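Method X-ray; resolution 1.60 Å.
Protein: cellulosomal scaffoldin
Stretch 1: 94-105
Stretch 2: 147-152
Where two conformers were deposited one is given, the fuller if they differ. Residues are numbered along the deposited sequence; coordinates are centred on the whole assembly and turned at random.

Stretch 1 94-105: NLSAYRASGKPE
Stretch 2 147-152: FDWDGN

A tryptophan on a tight turn packs against one side of a short helix and the loop that follows it, and one arginine hydrogen bond to the turn backbone pins the contact.

Stretch 1 begins with N94 as N-cap. Its chi1 is t, and OD1 accepts from A97 N at 3.0 Å. The helix starts at L95, with phi/psi near -65/-40. G102 leaves it with positive phi (63/19), and K103 (-124/66) and P104 (-65/135) extend the chain.

Stretch 2 leaves a strand at D148 and makes a type I turn from D148 to G151. W149 is at -79/5, D150 at -104/2 and G151 at 80/20. G151 N bonds to D148 O at 3.0 Å. D148, chi1 p, braces the turn: OD1 accepts from D150 N and from N152 N, each at 2.9 Å.

The closest CA atoms across the stretches are those of L95 and W149, 5.6 Å apart. L95 (m, t) points toward the turn. Its CB lies 3.6 Å from W149 O, and its CD1 lies 3.9 Å from G151 N.

W149 (chi1 71°, chi2 9°) buries the most area. R99 CG sits over its five-membered ring, 3.5 Å from the centroid and 12° off the normal, a CH-pi contact. R99 is m, t, m, with chi4 -96°. This bends the guanidinium back to the turn, where NH1 donates to W149 O at 2.9 Å and 156°. D150 OD1 is 4.1 Å from R99 NE, well out of the guanidinium plane, so only charge attraction applies.

Y98 (chi1 t, chi2 28°) offers its ring face to the W149 edge. The six-membered ring centroids are 5.0 Å apart, with planes at 81°. Y98 OH accepts from E105 N at 2.8 Å, tying the loop to the helix. P104 CB completes the apolar packing, 3.6 Å from W149 CH2.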

# COMPACT_ATOMS: atom_id res chain seq x y z
N ASN A 94 3.12 20.24 2.33
CA ASN A 94 3.93 21.32 2.90
C ASN A 94 5.33 20.78 3.17
O ASN A 94 5.71 20.48 4.30
CB ASN A 94 3.28 21.89 4.16
CG ASN A 94 3.86 23.24 4.53
OD1 ASN A 94 5.02 23.54 4.21
ND2 ASN A 94 3.05 24.07 5.17
N LEU A 95 6.10 20.61 2.11
CA LEU A 95 7.45 20.05 2.24
C LEU A 95 8.37 20.97 3.02
O LEU A 95 9.29 20.50 3.72
CB LEU A 95 8.06 19.74 0.89
CG LEU A 95 7.36 18.65 0.06
CD1 LEU A 95 8.08 18.48 -1.32
CD2 LEU A 95 7.20 17.31 0.84
N SER A 96 8.16 22.29 2.90
CA SER A 96 9.02 23.23 3.62
C SER A 96 8.83 23.02 5.13
O SER A 96 9.81 23.00 5.89
CB SER A 96 8.76 24.69 3.20
OG SER A 96 7.58 25.16 3.78
N ALA A 97 7.57 22.84 5.58
CA ALA A 97 7.34 22.62 7.02
C ALA A 97 7.93 21.30 7.48
O ALA A 97 8.50 21.18 8.58
CB ALA A 97 5.86 22.70 7.36
N TYR A 98 7.81 20.29 6.63
CA TYR A 98 8.38 18.96 6.86
C TYR A 98 9.90 19.06 7.01
O TYR A 98 10.47 18.54 7.97
CB TYR A 98 7.95 18.01 5.72
CG TYR A 98 8.46 16.58 5.82
CD1 TYR A 98 8.75 15.98 7.09
CD2 TYR A 98 8.64 15.81 4.66
CE1 TYR A 98 9.23 14.70 7.17
CE2 TYR A 98 9.09 14.52 4.72
CZ TYR A 98 9.38 13.96 6.00
OH TYR A 98 9.86 12.68 6.02
N ARG A 99 10.56 19.76 6.10
CA ARG A 99 12.01 19.88 6.14
C ARG A 99 12.41 20.60 7.42
O ARG A 99 13.42 20.24 8.02
CB ARG A 99 12.55 20.65 4.93
CG ARG A 99 12.52 19.85 3.64
CD ARG A 99 13.23 20.53 2.47
NE ARG A 99 12.75 21.89 2.17
CZ ARG A 99 11.83 22.20 1.24
NH1 ARG A 99 11.28 21.25 0.49
NH2 ARG A 99 11.45 23.47 1.05
N ALA A 100 11.60 21.56 7.85
CA ALA A 100 11.93 22.38 9.03
C ALA A 100 11.75 21.61 10.36
O ALA A 100 12.26 22.02 11.41
CB ALA A 100 11.09 23.61 9.03
N SER A 101 11.04 20.48 10.31
CA SER A 101 10.81 19.65 11.49
C SER A 101 12.06 18.96 11.99
O SER A 101 12.13 18.60 13.17
CB SER A 101 9.74 18.56 11.21
OG SER A 101 10.28 17.50 10.42
N GLY A 102 13.04 18.76 11.11
CA GLY A 102 14.21 17.96 11.46
C GLY A 102 13.94 16.48 11.79
O GLY A 102 14.80 15.81 12.42
N LYS A 103 12.79 15.97 11.37
CA LYS A 103 12.40 14.58 11.65
C LYS A 103 12.10 13.84 10.33
O LYS A 103 10.95 13.48 10.08
CB LYS A 103 11.18 14.55 12.57
CG LYS A 103 11.42 15.15 13.97
CD LYS A 103 10.14 15.00 14.81
CE LYS A 103 10.17 15.93 16.01
NZ LYS A 103 9.22 15.57 17.09
N PRO A 104 13.12 13.63 9.48
CA PRO A 104 12.91 12.94 8.21
C PRO A 104 12.50 11.49 8.44
O PRO A 104 13.12 10.78 9.27
CB PRO A 104 14.28 13.00 7.53
CG PRO A 104 15.27 13.14 8.70
CD PRO A 104 14.54 14.01 9.66
N GLU A 105 11.48 11.06 7.70
CA GLU A 105 11.00 9.70 7.75
C GLU A 105 11.75 8.84 6.73
O GLU A 105 12.24 9.37 5.76
CB GLU A 105 9.47 9.69 7.52
CG GLU A 105 8.76 10.57 8.56
CD GLU A 105 7.28 10.78 8.30
OE1 GLU A 105 6.66 10.04 7.46
OE2 GLU A 105 6.74 11.73 8.93
N PHE A 147 8.75 9.49 -3.10
CA PHE A 147 9.29 10.85 -3.19
C PHE A 147 10.00 11.23 -1.93
O PHE A 147 9.71 10.71 -0.84
CB PHE A 147 8.14 11.84 -3.46
CG PHE A 147 7.43 11.52 -4.74
CD1 PHE A 147 6.37 10.61 -4.74
CD2 PHE A 147 7.86 12.07 -5.93
CE1 PHE A 147 5.73 10.25 -5.97
CE2 PHE A 147 7.22 11.75 -7.14
CZ PHE A 147 6.17 10.84 -7.15
N ASP A 148 10.91 12.19 -2.07
CA ASP A 148 11.60 12.72 -0.88
C ASP A 148 11.15 14.16 -0.59
O ASP A 148 10.30 14.73 -1.31
CB ASP A 148 13.13 12.58 -1.02
CG ASP A 148 13.75 13.67 -1.92
OD1 ASP A 148 13.00 14.59 -2.39
OD2 ASP A 148 14.99 13.59 -2.15
N TRP A 149 11.67 14.75 0.50
CA TRP A 149 11.18 16.03 0.93
C TRP A 149 11.68 17.24 0.15
O TRP A 149 11.35 18.37 0.51
CB TRP A 149 11.32 16.21 2.43
CG TRP A 149 12.71 16.40 2.97
CD1 TRP A 149 13.88 16.62 2.27
CD2 TRP A 149 13.06 16.41 4.35
NE1 TRP A 149 14.94 16.78 3.17
CE2 TRP A 149 14.44 16.66 4.44
CE3 TRP A 149 12.31 16.27 5.53
CZ2 TRP A 149 15.11 16.75 5.68
CZ3 TRP A 149 12.99 16.35 6.77
CH2 TRP A 149 14.37 16.57 6.82
N ASP A 150 12.45 16.98 -0.90
CA ASP A 150 12.83 18.05 -1.85
C ASP A 150 12.02 17.94 -3.12
O ASP A 150 12.21 18.75 -4.05
CB ASP A 150 14.34 18.00 -2.16
CG ASP A 150 15.19 18.35 -0.92
OD1 ASP A 150 14.86 19.34 -0.22
OD2 ASP A 150 16.15 17.61 -0.61
N GLY A 151 11.11 16.97 -3.18
CA GLY A 151 10.31 16.72 -4.38
C GLY A 151 11.05 15.92 -5.44
O GLY A 151 10.66 15.98 -6.60
N ASN A 152 12.11 15.18 -5.05
CA ASN A 152 12.72 14.19 -5.94
C ASN A 152 11.92 12.93 -5.99
O ASN A 152 11.36 12.50 -4.96
CB ASN A 152 14.14 13.82 -5.50
CG ASN A 152 15.08 15.01 -5.51
OD1 ASN A 152 15.31 15.63 -6.56
ND2 ASN A 152 15.68 15.31 -4.37